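Local coordinates for protein PP1b (Porcine reproductive and respiratory syndrome virus, PDB 6JDR) that probably unwinds RNA and DNA duplexes in the 5' to 3' direction, powered by ATP hydrolysis, as the zinc-binding helicase part of the viral replicase polyprotein, at residues G280-D285 with T302-V307; G336-V341 with R363-I368. The protein carries 1 engineered substitution. All coordinates share one frame; numbering follows the deposited sequence.

Contact 1. Residues G280-D285 with T302-V307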
loop_
_atom_site.group_PDB
_atom_site.type_symbol
_atom_site.label_atom_id
_atom_site.label_comp_id
_atom_site.label_asym_id
_atom_site.label_seq_id
_atom_site.Cartn_x
_atom_site.Cartn_y
_atom_site.Cartn_z
ATOM N N GLY A 280 -0.464 -14.855 17.967
ATOM C CA GLY A 280 -0.502 -14.957 16.514
ATOM C C GLY A 280 -1.388 -13.947 15.816
ATOM O O GLY A 280 -2.135 -13.203 16.454
ATOM N N GLN A 281 -1.303 -13.944 14.489
ATOM C CA GLN A 281 -2.010 -12.977 13.653
ATOM C C GLN A 281 -3.528 -13.113 13.757
ATOM O O GLN A 281 -4.243 -12.110 13.737
ATOM C CB GLN A 281 -1.575 -13.129 12.187
ATOM C CG GLN A 281 -2.090 -12.041 11.254
ATOM C CD GLN A 281 -1.689 -10.650 11.706
ATOM O OE1 GLN A 281 -0.531 -10.403 12.056
ATOM N NE2 GLN A 281 -2.650 -9.733 11.713
ATOM N N ASN A 282 -4.013 -14.350 13.855
ATOM C CA ASN A 282 -5.452 -14.614 13.985
ATOM C C ASN A 282 -6.079 -13.924 15.201
ATOM O O ASN A 282 -7.238 -13.504 15.152
ATOM C CB ASN A 282 -5.727 -16.122 14.037
ATOM C CG ASN A 282 -5.009 -16.814 15.187
ATOM O OD1 ASN A 282 -3.838 -16.540 15.462
ATOM N ND2 ASN A 282 -5.709 -17.719 15.860
ATOM N N ILE A 283 -5.303 -13.801 16.277
ATOM C CA ILE A 283 -5.744 -13.095 17.474
ATOM C C ILE A 283 -5.749 -11.598 17.201
ATOM O O ILE A 283 -6.732 -10.915 17.493
ATOM C CB ILE A 283 -4.838 -13.383 18.693
ATOM C CG1 ILE A 283 -4.782 -14.884 18.994
ATOM C CG2 ILE A 283 -5.319 -12.609 19.917
ATOM C CD1 ILE A 283 -6.134 -15.537 19.182
ATOM N N CYS A 284 -4.646 -11.097 16.642
ATOM C CA CYS A 284 -4.541 -9.695 16.230
ATOM C C CYS A 284 -5.745 -9.264 15.386
ATOM O O CYS A 284 -6.302 -8.189 15.596
ATOM C CB CYS A 284 -3.242 -9.457 15.447
ATOM S SG CYS A 284 -1.721 -9.559 16.421
ATOM N N ASP A 285 -6.147 -10.114 14.444
ATOM C CA ASP A 285 -7.304 -9.844 13.586
ATOM C C ASP A 285 -8.611 -9.709 14.373
ATOM O O ASP A 285 -9.414 -8.811 14.104
ATOM C CB ASP A 285 -7.459 -10.950 12.531
ATOM C CG ASP A 285 -6.327 -10.956 11.506
ATOM O OD1 ASP A 285 -5.477 -10.034 11.528
ATOM O OD2 ASP A 285 -6.291 -11.891 10.673
ATOM N N THR A 302 -1.632 -18.564 17.086
ATOM C CA THR A 302 -2.153 -19.047 18.358
ATOM C C THR A 302 -3.322 -19.969 18.046
ATOM O O THR A 302 -4.213 -19.603 17.279
ATOM C CB THR A 302 -2.631 -17.883 19.243
ATOM O OG1 THR A 302 -1.566 -16.941 19.411
ATOM C CG2 THR A 302 -3.084 -18.381 20.613
ATOM N N ARG A 303 -3.312 -21.166 18.627
ATOM C CA ARG A 303 -4.346 -22.164 18.352
ATOM C C ARG A 303 -5.667 -21.783 19.016
ATOM O O ARG A 303 -5.685 -21.296 20.145
ATOM C CB ARG A 303 -3.898 -23.548 18.834
ATOM C CG ARG A 303 -4.814 -24.688 18.414
ATOM C CD ARG A 303 -4.337 -26.019 18.974
ATOM N NE ARG A 303 -3.135 -26.506 18.298
ATOM C CZ ARG A 303 -2.444 -27.588 18.660
ATOM N NH1 ARG A 303 -2.819 -28.317 19.706
ATOM N NH2 ARG A 303 -1.364 -27.942 17.972
ATOM N N VAL A 304 -6.765 -22.007 18.301
ATOM C CA VAL A 304 -8.102 -21.761 18.826
ATOM C C VAL A 304 -8.966 -22.991 18.573
ATOM O O VAL A 304 -9.155 -23.401 17.425
ATOM C CB VAL A 304 -8.749 -20.519 18.177
ATOM C CG1 VAL A 304 -10.176 -20.330 18.680
ATOM C CG2 VAL A 304 -7.908 -19.279 18.453
ATOM N N THR A 305 -9.484 -23.571 19.654
ATOM C CA THR A 305 -10.252 -24.809 19.587
ATOM C C THR A 305 -11.550 -24.662 20.376
ATOM O O THR A 305 -11.522 -24.251 21.533
ATOM C CB THR A 305 -9.443 -25.984 20.174
ATOM O OG1 THR A 305 -8.059 -25.849 19.820
ATOM C CG2 THR A 305 -9.976 -27.315 19.663
ATOM N N TYR A 306 -12.674 -24.999 19.745
ATOM C CA TYR A 306 -13.990 -24.933 20.388
ATOM C C TYR A 306 -14.431 -26.309 20.885
ATOM O O TYR A 306 -14.976 -27.112 20.122
ATOM C CB TYR A 306 -15.033 -24.347 19.430
ATOM C CG TYR A 306 -14.916 -22.847 19.274
ATOM C CD1 TYR A 306 -15.781 -21.986 19.948
ATOM C CD2 TYR A 306 -13.929 -22.287 18.467
ATOM C CE1 TYR A 306 -15.671 -20.610 19.813
ATOM C CE2 TYR A 306 -13.812 -20.913 18.327
ATOM C CZ TYR A 306 -14.683 -20.078 19.002
ATOM O OH TYR A 306 -14.565 -18.714 18.860
ATOM N N VAL A 307 -14.194 -26.564 22.170
ATOM C CA VAL A 307 -14.518 -27.852 22.796
ATOM C C VAL A 307 -16.002 -27.968 23.155
ATOM O O VAL A 307 -16.631 -26.991 23.563
ATOM C CB VAL A 307 -13.663 -28.111 24.060
ATOM C CG1 VAL A 307 -12.182 -28.096 23.708
ATOM C CG2 VAL A 307 -13.962 -27.100 25.165
#
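Thr302 meets the first turn of helix 281-287, at Gly280, Asn282 and Ile283, where the two RecA-like domains of a superfamily 1 helicase core join. The helix lies in the last beta-alpha-beta crossover of the first domain; strand 303-307 is an edge of the second domain's sheet. The N-H of Gly280, the N-cap residue, points almost straight at Thr302 OG1 (2.8 Å, 175°). Lacking a side chain, glycine lets its CA come within 4.8 Å of Thr302 CA. Asn282 suits its place because its amide offers both a donor and an acceptor to one residue's backbone: ND2 gives a bond to Thr302 O (2.8 Å), lying in the carbonyl plane, while OD1 weakly accepts from Thr302 N. CG, between the backbone N and carbonyl carbon (chi1 58°), lies near Thr302 O. Beside this polar grip, Ile283 crosses Thr302 at about a right angle, CG1 against Thr302 CB at 3.7 Å. Further out, Gln281 ties the helix to strand 294-297 through Ser297 and Leu295, and its NE2 also bonds Asp285 OD1 one turn on. Thr302 OG1 is itself held by Arg365 O. The apolar fringe ends where Ile283 CD1 faces Val304 CG2 at 4.2 Å.

Contact 2. Residues G336-V341 with R363-I368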
loop_
_atom_site.group_PDB
_atom_site.type_symbol
_atom_site.label_atom_id
_atom_site.label_comp_id
_atom_site.label_asym_id
_atom_site.label_seq_id
_atom_site.Cartn_x
_atom_site.Cartn_y
_atom_site.Cartn_z
ATOM N N GLY A 336 -2.930 -8.305 33.059
ATOM C CA GLY A 336 -1.488 -8.156 33.219
ATOM C C GLY A 336 -0.762 -9.469 33.463
ATOM O O GLY A 336 0.348 -9.472 34.002
ATOM N N ALA A 337 -1.385 -10.583 33.076
ATOM C CA ALA A 337 -0.773 -11.905 33.190
ATOM C C ALA A 337 -0.713 -12.567 31.818
ATOM O O ALA A 337 -1.565 -12.314 30.967
ATOM C CB ALA A 337 -1.560 -12.769 34.163
ATOM N N THR A 338 0.292 -13.416 31.618
ATOM C CA THR A 338 0.532 -14.066 30.330
ATOM C C THR A 338 0.777 -15.558 30.521
ATOM O O THR A 338 1.475 -15.962 31.453
ATOM C CB THR A 338 1.759 -13.459 29.619
ATOM O OG1 THR A 338 1.600 -12.040 29.511
ATOM C CG2 THR A 338 1.937 -14.059 28.227
ATOM N N PHE A 339 0.208 -16.366 29.630
ATOM C CA PHE A 339 0.329 -17.821 29.698
ATOM C C PHE A 339 0.617 -18.393 28.318
ATOM O O PHE A 339 0.498 -17.695 27.311
ATOM C CB PHE A 339 -0.960 -18.440 30.251
ATOM C CG PHE A 339 -1.479 -17.758 31.484
ATOM C CD1 PHE A 339 -0.999 -18.104 32.740
ATOM C CD2 PHE A 339 -2.443 -16.763 31.391
ATOM C CE1 PHE A 339 -1.474 -17.472 33.882
ATOM C CE2 PHE A 339 -2.922 -16.126 32.525
ATOM C CZ PHE A 339 -2.436 -16.479 33.773
ATOM N N ASP A 340 1.002 -19.665 28.281
ATOM C CA ASP A 340 1.191 -20.374 27.021
ATOM C C ASP A 340 -0.151 -20.885 26.527
ATOM O O ASP A 340 -0.534 -20.641 25.383
ATOM C CB ASP A 340 2.159 -21.546 27.194
ATOM C CG ASP A 340 3.566 -21.098 27.546
ATOM O OD1 ASP A 340 3.774 -19.889 27.799
ATOM O OD2 ASP A 340 4.473 -21.959 27.567
ATOM N N VAL A 341 -0.855 -21.599 27.402
ATOM C CA VAL A 341 -2.175 -22.135 27.094
ATOM C C VAL A 341 -3.195 -21.549 28.060
ATOM O O VAL A 341 -2.867 -21.227 29.204
ATOM C CB VAL A 341 -2.206 -23.673 27.194
ATOM C CG1 VAL A 341 -3.544 -24.219 26.699
ATOM C CG2 VAL A 341 -1.052 -24.279 26.406
ATOM N N ARG A 363 -4.617 -13.328 26.664
ATOM C CA ARG A 363 -3.749 -13.893 27.701
ATOM C C ARG A 363 -2.818 -14.970 27.140
ATOM O O ARG A 363 -1.665 -15.076 27.559
ATOM C CB ARG A 363 -4.573 -14.509 28.837
ATOM C CG ARG A 363 -5.546 -13.578 29.540
ATOM C CD ARG A 363 -4.884 -12.294 30.012
ATOM N NE ARG A 363 -4.814 -11.282 28.958
ATOM C CZ ARG A 363 -4.050 -10.190 28.999
ATOM N NH1 ARG A 363 -3.264 -9.941 30.041
ATOM N NH2 ARG A 363 -4.072 -9.337 27.982
ATOM N N ALA A 364 -3.327 -15.772 26.207
ATOM C CA ALA A 364 -2.606 -16.944 25.710
ATOM C C ALA A 364 -1.543 -16.591 24.679
ATOM O O ALA A 364 -1.665 -15.601 23.952
ATOM C CB ALA A 364 -3.579 -17.950 25.119
ATOM N N ARG A 365 -0.511 -17.429 24.617
ATOM C CA ARG A 365 0.582 -17.267 23.665
ATOM C C ARG A 365 0.444 -18.245 22.499
ATOM O O ARG A 365 0.453 -17.833 21.339
ATOM C CB ARG A 365 1.923 -17.471 24.372
ATOM C CG ARG A 365 3.143 -17.183 23.511
ATOM C CD ARG A 365 4.427 -17.296 24.318
ATOM N NE ARG A 365 4.627 -16.159 25.218
ATOM C CZ ARG A 365 5.051 -14.951 24.842
ATOM N NH1 ARG A 365 5.319 -14.683 23.565
ATOM N NH2 ARG A 365 5.199 -13.995 25.754
ATOM N N HIS A 366 0.307 -19.532 22.813
ATOM C CA HIS A 366 0.323 -20.592 21.798
ATOM C C HIS A 366 -1.031 -21.252 21.531
ATOM O O HIS A 366 -1.293 -21.679 20.404
ATOM C CB HIS A 366 1.348 -21.663 22.182
ATOM C CG HIS A 366 2.754 -21.156 22.235
ATOM N ND1 HIS A 366 3.442 -20.756 21.108
ATOM C CD2 HIS A 366 3.601 -20.979 23.276
ATOM C CE1 HIS A 366 4.652 -20.354 21.455
ATOM N NE2 HIS A 366 4.774 -20.481 22.765
ATOM N N ALA A 367 -1.884 -21.351 22.545
ATOM C CA ALA A 367 -3.189 -21.990 22.363
ATOM C C ALA A 367 -4.228 -21.472 23.339
ATOM O O ALA A 367 -3.906 -21.095 24.463
ATOM C CB ALA A 367 -3.060 -23.499 22.500
ATOM N N ILE A 368 -5.479 -21.455 22.892
ATOM C CA ILE A 368 -6.606 -21.132 23.755
ATOM C C ILE A 368 -7.764 -22.076 23.427
ATOM O O ILE A 368 -8.136 -22.240 22.264
ATOM C CB ILE A 368 -7.003 -19.629 23.656
ATOM C CG1 ILE A 368 -8.136 -19.284 24.642
ATOM C CG2 ILE A 368 -7.330 -19.224 22.220
ATOM C CD1 ILE A 368 -9.541 -19.314 24.077
#
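Asp340 and Val341 run beside Arg365, His366 and Ala367 at the point where two neighbouring parallel strands, 342-345 and 367-371, enter the sheet of the second RecA-like domain. Helix 354-361 links these strands in a beta-alpha-beta crossover, and the sequences of the two segments are consistent with helicase motifs V and VI. Backbone hydrogen bonds dominate. Phe339 N bonds Arg363 O at 3.1 Å, and beyond it Asp340 O becomes a shared acceptor as both chains turn a corner. His366 N reaches it at 2.9 Å, in the carbonyl plane and on a lone pair; Ala367 N follows at 3.2 Å, tilted 17° from that plane, and Arg365 N adds a weak third bond. At the far side of the turn Val341 pairs with Ala367 in a parallel bridge, and Val341 CA-H points to Ala367 O.

Among the side-chain polar contacts, Arg363 is long enough to fold back, bent at chi2 and chi3, and its NH1 makes a weak bond to Ala337 O (3.1 Å). The carboxylate of Asp340 finds its partner outside, where OD2 accepts from Arg423 N; Arg365 NE lies 4.6 Å from Asp340 OD1, a spacing that may allow mild attraction without a salt bridge.

Apolar packing is lighter. The Phe339 ring presents its edge, CD2, to Arg363 CB at 4.0 Å, its plane turned 77° from the guanidinium. Ala367 is small enough to sit beside branched Val341, whose CG1, anti to the backbone N (chi1 -173°), comes to 4.3 Å from Ala367 CB. The His366 ring is covered on one face by Arg365 CG, 3.7 Å above its plane and offset toward the rim, while Asp340 CB approaches its edge at CD2.

Both contacts meet at one sheet, since strands 303-307 and 367-371 are neighbours in the second RecA-like domain. Contact 1 is largely buried and joins that sheet's outermost strand to a helix of the other domain; contact 2 is only partly buried and lies wholly within the second domain. Their chemistry follows: contact 1 relies on small polar side chains gripping a backbone, contact 2 on backbone pairing around a corner, with the long Arg363 and Arg365 laid against the neighbouring chain. The two are continuous, because Arg303 N probably bonds His366 O (2.7 Å) and Arg303 O probably accepts from Ile368 N (2.8 Å), with Thr302 CG2 packed on His366 C.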